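CEL44C (Paenibacillus polymyxa, PDB 2YIH) hydrolyses xyloglucan as an endo-acting enzyme of glycoside hydrolase family 44, this chain being the family 44 catalytic part of a longer multidomain protein, and probably cleaves cellulose-like glucans too. Local coordinates at residues Val283-Glu288 with Glu333-Leu338; Ala238-Gln243 with Gln329-Phe334; Asp279-His284 with Pro339-Ser344. The protein carries 8 engineered substitutions. All coordinates share one frame; numbering follows the deposited sequence.

In the fold
All three contacts gather round the sixth strand of a closed eight-stranded parallel beta-barrel. Contacts 1 and 3 both join strand 280-285 to helix 337-348, the first at the strand's C-terminal end and the other further back, with centres about 10 Å apart. Contact 2 lies about 9 Å from the centre of contact 1 and joins helix 236-241 to segment 329-334. Tyr239 links them, its OH 2.7 Å from His284 O. Among the touching side chains, Val283, Trp285 and Phe331 stand about 12, 10 and 4 Å from a bound glucose, and segment 283-288 itself reaches the sugar through Glu288.

Contact 1: residues Val283-Glu288 with Glu333-Leu338. With BGC (beta-D-glucopyranose), chain B.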
# COMPACT_ATOMS: atom_id res chain seq x y z
N VAL A 283 -3.64 -2.87 6.25
CA VAL A 283 -3.30 -1.73 7.12
C VAL A 283 -2.72 -0.54 6.35
O VAL A 283 -2.20 -0.68 5.23
CB VAL A 283 -2.28 -2.15 8.21
CG1 VAL A 283 -2.86 -3.25 9.09
CG2 VAL A 283 -0.95 -2.59 7.60
N HIS A 284 -2.85 0.65 6.95
CA HIS A 284 -2.07 1.82 6.54
C HIS A 284 -0.93 2.07 7.54
O HIS A 284 -1.06 1.78 8.73
CB HIS A 284 -3.01 3.03 6.47
CG HIS A 284 -4.09 2.86 5.45
ND1 HIS A 284 -5.12 3.75 5.28
CD2 HIS A 284 -4.25 1.90 4.49
CE1 HIS A 284 -5.89 3.35 4.27
NE2 HIS A 284 -5.38 2.23 3.78
N TRP A 285 0.15 2.65 7.05
CA TRP A 285 1.33 2.87 7.90
C TRP A 285 2.02 4.18 7.52
O TRP A 285 2.74 4.26 6.51
CB TRP A 285 2.28 1.69 7.73
CG TRP A 285 3.55 1.80 8.54
CD1 TRP A 285 4.80 2.05 8.06
CD2 TRP A 285 3.70 1.54 9.95
NE1 TRP A 285 5.72 2.02 9.10
CE2 TRP A 285 5.07 1.71 10.26
CE3 TRP A 285 2.80 1.21 10.98
CZ2 TRP A 285 5.58 1.49 11.57
CZ3 TRP A 285 3.32 1.01 12.29
CH2 TRP A 285 4.68 1.19 12.57
N TYR A 286 1.78 5.22 8.32
CA TYR A 286 2.51 6.46 8.18
C TYR A 286 3.46 6.54 9.36
O TYR A 286 3.01 6.64 10.52
CB TYR A 286 1.53 7.64 8.17
CG TYR A 286 0.56 7.56 7.03
CD1 TYR A 286 0.97 7.80 5.72
CD2 TYR A 286 -0.77 7.16 7.25
CE1 TYR A 286 0.07 7.75 4.68
CE2 TYR A 286 -1.67 7.10 6.19
CZ TYR A 286 -1.21 7.39 4.91
OH TYR A 286 -2.08 7.35 3.86
N PRO A 287 4.76 6.43 9.10
CA PRO A 287 5.74 6.41 10.21
C PRO A 287 5.51 7.56 11.18
O PRO A 287 5.25 8.71 10.75
CB PRO A 287 7.09 6.54 9.48
CG PRO A 287 6.86 5.82 8.15
CD PRO A 287 5.38 6.14 7.79
N GLU A 288 5.55 7.25 12.48
CA GLU A 288 5.59 8.27 13.53
C GLU A 288 7.03 8.65 13.87
O GLU A 288 7.24 9.51 14.73
CB GLU A 288 4.87 7.78 14.79
CG GLU A 288 3.36 7.58 14.59
CD GLU A 288 2.54 8.85 14.79
OE1 GLU A 288 3.12 9.96 14.84
OE2 GLU A 288 1.30 8.75 14.92
N GLU A 333 6.99 -3.78 21.89
CA GLU A 333 6.82 -5.23 21.75
C GLU A 333 6.02 -5.57 20.49
O GLU A 333 5.97 -6.73 20.09
CB GLU A 333 6.16 -5.86 23.00
CG GLU A 333 4.69 -5.57 23.15
CD GLU A 333 4.39 -4.32 24.00
OE1 GLU A 333 5.13 -3.30 23.94
OE2 GLU A 333 3.39 -4.37 24.75
N PHE A 334 5.43 -4.55 19.87
CA PHE A 334 4.77 -4.74 18.58
C PHE A 334 5.66 -4.39 17.40
O PHE A 334 5.21 -4.44 16.24
CB PHE A 334 3.47 -3.93 18.54
CG PHE A 334 2.44 -4.41 19.54
CD1 PHE A 334 1.59 -5.47 19.22
CD2 PHE A 334 2.35 -3.83 20.80
CE1 PHE A 334 0.62 -5.90 20.11
CE2 PHE A 334 1.43 -4.29 21.72
CZ PHE A 334 0.54 -5.30 21.37
N LEU A 335 6.93 -4.08 17.68
CA LEU A 335 7.90 -3.77 16.62
C LEU A 335 9.02 -4.82 16.61
O LEU A 335 9.37 -5.37 17.66
CB LEU A 335 8.51 -2.37 16.84
CG LEU A 335 7.47 -1.24 16.97
CD1 LEU A 335 8.19 0.12 17.23
CD2 LEU A 335 6.56 -1.15 15.72
N PRO A 336 9.59 -5.10 15.44
CA PRO A 336 9.26 -4.53 14.13
C PRO A 336 7.91 -4.95 13.62
O PRO A 336 7.42 -6.04 13.94
CB PRO A 336 10.36 -5.07 13.21
CG PRO A 336 10.86 -6.34 13.92
CD PRO A 336 10.70 -6.06 15.39
N ILE A 337 7.30 -4.10 12.81
CA ILE A 337 5.89 -4.25 12.55
C ILE A 337 5.52 -5.36 11.58
O ILE A 337 4.49 -6.02 11.76
CB ILE A 337 5.19 -2.90 12.22
CG1 ILE A 337 3.66 -3.08 12.27
CG2 ILE A 337 5.66 -2.34 10.88
CD1 ILE A 337 3.10 -3.21 13.71
N LEU A 338 6.33 -5.61 10.55
CA LEU A 338 5.89 -6.63 9.59
C LEU A 338 5.93 -8.04 10.20
O LEU A 338 4.99 -8.81 10.04
CB LEU A 338 6.69 -6.56 8.28
CG LEU A 338 6.58 -5.24 7.50
CD1 LEU A 338 7.48 -5.31 6.24
CD2 LEU A 338 5.14 -4.89 7.10
C2 BGC B . -1.82 10.27 13.96
C3 BGC B . -2.41 11.09 12.82
C4 BGC B . -3.91 10.74 12.60
C5 BGC B . -4.58 10.91 13.97
C6 BGC B . -6.08 10.65 13.97
C1 BGC B . -2.63 10.40 15.23
O2 BGC B . -0.48 10.67 14.27
O3 BGC B . -1.69 10.75 11.64
O4 BGC B . -4.49 11.54 11.54
O5 BGC B . -3.99 10.03 14.95
O6 BGC B . -6.59 10.99 15.26
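Ile337 lays its CG2 methyl over one face of the Trp285 indole, and this CH-pi approach carries the contact. The methyl sits 4.0 Å from the centroid of the six-membered ring of Trp285, only 14° off the ring normal, so it lies above the benzene half and not beside it. Its shortest approach within that ring is Trp285 CZ2 to Ile337 CG2, at 3.9 Å. The gamma-methylene follows along the same ring, Ile337 CG1 standing 4.1 Å from Trp285 CZ3. The two side chains run past each other in opposite directions. With CG anti to the backbone nitrogen (chi1 179°), the indole of Trp285 extends from the strand end toward the start of helix 337-348. It bridges a wide backbone separation, since even the nearest alpha-carbons, Trp285 CA and Ile337 CA, are 9.6 Å apart. Leu335, whose peptide bond to the N-cap residue Pro336 is cis, adds one methyl, its CD2 4.4 Å from Trp285 CH2 and oblique to the ring. Met356 of strand 353-359 and Tyr239 of helix 236-241 also touch the indole, placing it where the C-terminal end of the sixth barrel strand meets the start of helix 337-348. Three residues on, Glu288 belongs to the glycan pocket: its OE2 accepts a 2.7 Å hydrogen bond from O2 of a bound glucose and another from Trp326. No hydrogen bond crosses between 283-288 and 333-338, so the join depends on dispersion and shape fit, while Glu288, further along the same segment, supplies the hydrogen bond to the sugar.

Contact 2: residues Ala238-Gln243 with Gln329-Phe334; sequences AYKDLQ and QWFSEF. Engineered in segment 329-334: Phe331 (natural residue Asn). With BGC (beta-D-glucopyranose), chain C; XYS (alpha-D-xylopyranose), chain D; BGC (beta-D-glucopyranose), chain E.
The glycan pocket of this xyloglucanase is lined by both segments: Gln243 follows helix 236-241, while Trp330 and Phe331 come from segment 329-334. Beneath the sugars, Lys240 joins helix 236-241 to segment 329-334. Its CE methylene lies 3.7 Å from Phe331 CE1 and 3.8 Å from Phe334 CE2, and the lysine chain crosses both phenyl side chains at about a right angle. The bend at chi2 (50°) helps bring CE there; chi4 (79°) sets only where NZ goes. Phe331 is an engineered residue, asparagine in nature, so its half of this contact is a feature of the construct. Phe331 O lies at the edge of the Phe334 ring, in its plane. Trp330 offers one face to a glucose, CE2 standing 3.5 Å from the sugar's C5, a carbohydrate-aromatic platform backed on the opposite face by Gln329 CG. Across the pocket, Gln243 NE2 donates to O4 of a xylose at 3.1 Å and to O3 of another glucose at 3.0 Å, with a weak third bond to O2 of that glucose. Tyr234 OH bonds Gln243 OE1, which helps fix the rotation of the amide. Lys240 meets the rings through carbon, and its NZ stays 6.3 Å from Glu333 OE2. The contact between the segments is thus apolar, any attraction between those charges probably being modest, while these segments contribute to sugar binding by stacking on Trp330 and hydrogen bonds from Gln243.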
# COMPACT_ATOMS: atom_id res chain seq x y z
N ALA A 238 -5.30 2.17 15.92
CA ALA A 238 -6.37 1.30 15.47
C ALA A 238 -5.94 -0.17 15.54
O ALA A 238 -6.75 -1.03 15.90
CB ALA A 238 -6.79 1.67 14.03
N TYR A 239 -4.69 -0.47 15.17
CA TYR A 239 -4.19 -1.86 15.34
C TYR A 239 -4.35 -2.31 16.80
O TYR A 239 -4.74 -3.44 17.07
CB TYR A 239 -2.69 -1.97 15.04
CG TYR A 239 -2.12 -1.56 13.68
CD1 TYR A 239 -2.86 -0.87 12.71
CD2 TYR A 239 -0.76 -1.79 13.44
CE1 TYR A 239 -2.25 -0.43 11.52
CE2 TYR A 239 -0.15 -1.39 12.28
CZ TYR A 239 -0.87 -0.64 11.35
OH TYR A 239 -0.19 -0.27 10.20
N LYS A 240 -4.09 -1.39 17.73
CA LYS A 240 -4.01 -1.73 19.17
C LYS A 240 -5.41 -2.05 19.76
O LYS A 240 -5.61 -3.11 20.32
CB LYS A 240 -3.37 -0.58 19.94
CG LYS A 240 -3.08 -0.94 21.43
CD LYS A 240 -2.35 -2.26 21.54
CE LYS A 240 -1.70 -2.41 22.91
NZ LYS A 240 -2.71 -2.82 23.92
N ASP A 241 -6.36 -1.13 19.60
CA ASP A 241 -7.68 -1.31 20.24
C ASP A 241 -8.76 -0.57 19.48
O ASP A 241 -9.79 -0.11 20.05
CB ASP A 241 -7.61 -0.89 21.74
CG ASP A 241 -7.31 0.60 21.93
OD1 ASP A 241 -7.11 1.37 20.96
OD2 ASP A 241 -7.24 1.02 23.11
N LEU A 242 -8.57 -0.50 18.16
CA LEU A 242 -9.52 0.18 17.32
C LEU A 242 -9.82 1.61 17.82
O LEU A 242 -10.96 2.05 17.86
CB LEU A 242 -10.80 -0.68 17.12
CG LEU A 242 -11.67 -0.26 15.92
CD1 LEU A 242 -10.93 -0.48 14.58
CD2 LEU A 242 -12.97 -1.08 15.92
N GLN A 243 -8.76 2.33 18.14
CA GLN A 243 -8.82 3.71 18.64
C GLN A 243 -9.73 3.79 19.87
O GLN A 243 -10.63 4.60 19.94
CB GLN A 243 -9.25 4.70 17.53
CG GLN A 243 -8.92 6.15 17.86
CD GLN A 243 -7.45 6.48 17.73
OE1 GLN A 243 -6.62 5.66 17.25
NE2 GLN A 243 -7.08 7.68 18.20
N GLN A 329 8.17 4.08 21.88
CA GLN A 329 8.27 4.42 23.29
C GLN A 329 7.39 3.52 24.16
O GLN A 329 7.86 3.01 25.19
CB GLN A 329 7.92 5.91 23.51
CG GLN A 329 7.90 6.31 24.96
CD GLN A 329 9.25 6.07 25.63
OE1 GLN A 329 10.30 6.30 25.04
NE2 GLN A 329 9.21 5.67 26.90
N TRP A 330 6.13 3.31 23.77
CA TRP A 330 5.17 2.68 24.66
C TRP A 330 4.72 1.31 24.21
O TRP A 330 4.08 0.61 24.98
CB TRP A 330 3.96 3.60 24.89
CG TRP A 330 4.32 4.83 25.67
CD1 TRP A 330 4.40 6.10 25.20
CD2 TRP A 330 4.61 4.89 27.07
NE1 TRP A 330 4.75 6.96 26.23
CE2 TRP A 330 4.88 6.24 27.38
CE3 TRP A 330 4.67 3.93 28.10
CZ2 TRP A 330 5.21 6.66 28.69
CZ3 TRP A 330 4.99 4.35 29.39
CH2 TRP A 330 5.23 5.71 29.67
N PHE A 331 5.06 0.93 22.97
CA PHE A 331 4.54 -0.30 22.37
C PHE A 331 5.61 -1.04 21.57
O PHE A 331 5.30 -1.67 20.57
CB PHE A 331 3.30 0.01 21.48
CG PHE A 331 2.19 0.66 22.23
CD1 PHE A 331 1.35 -0.09 23.05
CD2 PHE A 331 2.07 2.05 22.23
CE1 PHE A 331 0.38 0.53 23.81
CE2 PHE A 331 1.11 2.68 23.00
CZ PHE A 331 0.24 1.92 23.78
N SER A 332 6.87 -1.01 22.04
CA SER A 332 7.96 -1.62 21.28
C SER A 332 7.82 -3.12 21.09
O SER A 332 8.47 -3.68 20.21
CB SER A 332 9.34 -1.29 21.87
OG SER A 332 9.46 -1.86 23.16
N GLU A 333 6.99 -3.78 21.89
CA GLU A 333 6.82 -5.23 21.75
C GLU A 333 6.02 -5.57 20.49
O GLU A 333 5.97 -6.73 20.09
CB GLU A 333 6.16 -5.86 23.00
CG GLU A 333 4.69 -5.57 23.15
CD GLU A 333 4.39 -4.32 24.00
OE1 GLU A 333 5.13 -3.30 23.94
OE2 GLU A 333 3.39 -4.37 24.75
N PHE A 334 5.43 -4.55 19.87
CA PHE A 334 4.77 -4.74 18.58
C PHE A 334 5.66 -4.39 17.40
O PHE A 334 5.21 -4.44 16.24
CB PHE A 334 3.47 -3.93 18.54
CG PHE A 334 2.44 -4.41 19.54
CD1 PHE A 334 1.59 -5.47 19.22
CD2 PHE A 334 2.35 -3.83 20.80
CE1 PHE A 334 0.62 -5.90 20.11
CE2 PHE A 334 1.43 -4.29 21.72
CZ PHE A 334 0.54 -5.30 21.37
C2 BGC C . 0.25 4.62 28.37
C3 BGC C . 0.49 5.16 26.96
C4 BGC C . 0.60 6.68 26.93
C5 BGC C . 1.60 7.12 28.00
C6 BGC C . 1.80 8.63 28.06
C1 BGC C . 1.26 5.22 29.34
O1 BGC C . 1.01 4.81 30.69
O2 BGC C . 0.37 3.19 28.36
O3 BGC C . -0.54 4.74 26.07
O4 BGC C . 1.12 7.08 25.67
O5 BGC C . 1.15 6.64 29.26
O6 BGC C . 0.57 9.21 28.49
C1 XYS D . -7.77 11.80 15.13
C2 XYS D . -8.03 12.59 16.41
C3 XYS D . -8.12 11.60 17.56
C4 XYS D . -9.30 10.68 17.29
C5 XYS D . -9.20 10.01 15.91
O2 XYS D . -6.97 13.52 16.64
O3 XYS D . -8.40 12.30 18.77
O4 XYS D . -9.36 9.73 18.36
O5 XYS D . -8.90 10.96 14.87
C2 BGC E . -3.44 8.80 19.49
C3 BGC E . -3.37 8.79 17.97
C4 BGC E . -2.30 9.78 17.51
C5 BGC E . -0.99 9.63 18.26
C6 BGC E . -0.03 10.77 17.92
C1 BGC E . -2.05 8.54 20.07
O2 BGC E . -4.38 7.83 19.91
O3 BGC E . -4.62 9.21 17.41
O4 BGC E . -2.03 9.51 16.14
O5 BGC E . -1.23 9.63 19.67
O6 BGC E . -0.71 12.01 18.19

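Contact 3: residues Asp279-His284 with Pro339-Ser344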
# COMPACT_ATOMS: atom_id res chain seq x y z
N ASP A 279 -9.67 -12.03 2.71
CA ASP A 279 -8.55 -12.56 1.96
C ASP A 279 -7.24 -11.89 2.32
O ASP A 279 -6.19 -12.54 2.31
CB ASP A 279 -8.82 -12.42 0.46
CG ASP A 279 -9.94 -13.30 0.02
OD1 ASP A 279 -9.69 -14.53 -0.01
OD2 ASP A 279 -11.07 -12.79 -0.15
N VAL A 280 -7.30 -10.59 2.63
CA VAL A 280 -6.09 -9.81 2.83
C VAL A 280 -6.29 -8.89 4.02
O VAL A 280 -7.25 -8.11 4.04
CB VAL A 280 -5.76 -8.93 1.58
CG1 VAL A 280 -4.42 -8.20 1.75
CG2 VAL A 280 -5.77 -9.79 0.27
N PHE A 281 -5.37 -8.98 4.97
CA PHE A 281 -5.41 -8.12 6.15
C PHE A 281 -4.68 -6.86 5.76
O PHE A 281 -3.53 -6.91 5.31
CB PHE A 281 -4.76 -8.81 7.35
CG PHE A 281 -4.92 -8.01 8.63
CD1 PHE A 281 -6.07 -8.12 9.39
CD2 PHE A 281 -3.92 -7.12 9.04
CE1 PHE A 281 -6.24 -7.34 10.56
CE2 PHE A 281 -4.07 -6.35 10.20
CZ PHE A 281 -5.25 -6.45 10.95
N ASP A 282 -5.40 -5.74 5.87
CA ASP A 282 -5.11 -4.49 5.14
C ASP A 282 -4.86 -3.40 6.20
O ASP A 282 -5.74 -3.13 7.02
CB ASP A 282 -6.37 -4.17 4.32
CG ASP A 282 -6.25 -2.89 3.48
OD1 ASP A 282 -5.52 -1.97 3.89
OD2 ASP A 282 -6.92 -2.80 2.44
N VAL A 283 -3.64 -2.87 6.25
CA VAL A 283 -3.30 -1.73 7.12
C VAL A 283 -2.72 -0.54 6.35
O VAL A 283 -2.20 -0.68 5.23
CB VAL A 283 -2.28 -2.15 8.21
CG1 VAL A 283 -2.86 -3.25 9.09
CG2 VAL A 283 -0.95 -2.59 7.60
N HIS A 284 -2.85 0.65 6.95
CA HIS A 284 -2.07 1.82 6.54
C HIS A 284 -0.93 2.07 7.54
O HIS A 284 -1.06 1.78 8.73
CB HIS A 284 -3.01 3.03 6.47
CG HIS A 284 -4.09 2.86 5.45
ND1 HIS A 284 -5.12 3.75 5.28
CD2 HIS A 284 -4.25 1.90 4.49
CE1 HIS A 284 -5.89 3.35 4.27
NE2 HIS A 284 -5.38 2.23 3.78
N PRO A 339 6.99 -8.38 10.93
CA PRO A 339 6.97 -9.74 11.50
C PRO A 339 5.87 -9.86 12.55
O PRO A 339 5.21 -10.92 12.65
CB PRO A 339 8.35 -9.85 12.17
CG PRO A 339 9.23 -8.98 11.33
CD PRO A 339 8.33 -7.77 11.01
N ARG A 340 5.58 -8.77 13.23
CA ARG A 340 4.50 -8.82 14.23
C ARG A 340 3.11 -9.03 13.62
O ARG A 340 2.27 -9.77 14.17
CB ARG A 340 4.51 -7.57 15.11
CG ARG A 340 3.56 -7.66 16.28
CD ARG A 340 4.02 -8.70 17.32
NE ARG A 340 3.05 -8.85 18.42
CZ ARG A 340 1.91 -9.54 18.31
NH1 ARG A 340 1.59 -10.14 17.15
NH2 ARG A 340 1.09 -9.64 19.36
N LEU A 341 2.83 -8.31 12.53
CA LEU A 341 1.59 -8.50 11.82
C LEU A 341 1.50 -9.89 11.25
O LEU A 341 0.46 -10.57 11.38
CB LEU A 341 1.44 -7.46 10.72
CG LEU A 341 1.17 -6.05 11.24
CD1 LEU A 341 1.30 -5.09 10.04
CD2 LEU A 341 -0.25 -5.97 11.88
N LYS A 342 2.59 -10.36 10.64
CA LYS A 342 2.60 -11.72 10.10
C LYS A 342 2.37 -12.82 11.16
O LYS A 342 1.63 -13.80 10.90
CB LYS A 342 3.90 -11.98 9.31
CG LYS A 342 3.95 -13.38 8.67
CD LYS A 342 5.33 -13.65 8.01
CE LYS A 342 5.39 -15.02 7.33
N GLN A 343 2.92 -12.62 12.35
CA GLN A 343 2.76 -13.54 13.46
C GLN A 343 1.28 -13.66 13.81
O GLN A 343 0.75 -14.76 13.96
CB GLN A 343 3.57 -13.05 14.67
CG GLN A 343 3.54 -13.94 15.90
CD GLN A 343 3.82 -13.15 17.20
OE1 GLN A 343 3.32 -13.51 18.27
NE2 GLN A 343 4.63 -12.09 17.11
N SER A 344 0.58 -12.52 13.82
CA SER A 344 -0.84 -12.51 14.13
C SER A 344 -1.67 -13.14 13.02
O SER A 344 -2.60 -13.91 13.31
CB SER A 344 -1.34 -11.09 14.42
OG SER A 344 -0.96 -10.72 15.74
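The Phe281 ring receives Leu341 obliquely, CD2 of the leucine standing 4.2 Å from Phe281 CE2, and the two side chains cross at about a right angle. Around the same phenyl group gather Pro231 of the preceding strand, Leu354 of the following one, and Val259 and Leu263 of helix 258-273. The other flat group is the guanidinium of Arg340, on the helix: over one of its faces, offset toward the rim, lies Gln343 OE1, 3.9 Å above the plane. Its NH1 donates to Ser344 OG at 3.0 Å, with an angle at the hydrogen of 137° and the oxygen 23° out of the guanidinium plane, so the bond is appreciably bent. Donor and acceptor are four residues apart and therefore stand one helical turn from each other. Leu341 works as a fork: while CD2 goes to the ring, CD1 meets Val283 CG2 tip to tip, also at 4.2 Å. With CG1 of Val283 anti to the carbonyl carbon (chi1 -61°), CG2 falls between the backbone nitrogen and the carbonyl carbon, and Leu341 spans two strand residues that face the same way. This is the strand-helix layer of the TIM barrel: strand 280-285, helix 337-348 and strand 353-359 make a beta-alpha-beta crossover, and Leu341 also reaches Leu354 on the second strand. Asp282 and His284 are turned to other partners, Asp282 OD1 hydrogen-bonding Thr357 and His284 ND1 bonding Glu187 of the glycan pocket. The helix side brings some polarity to the border of this apolar layer. Buried Ser344 OG, besides Arg340, bonds Trp257 NE1 and Asp260 OD1; with NH1 and the indole N-H both donating to it, the hydroxyl probably gives its own hydrogen to the carboxylate.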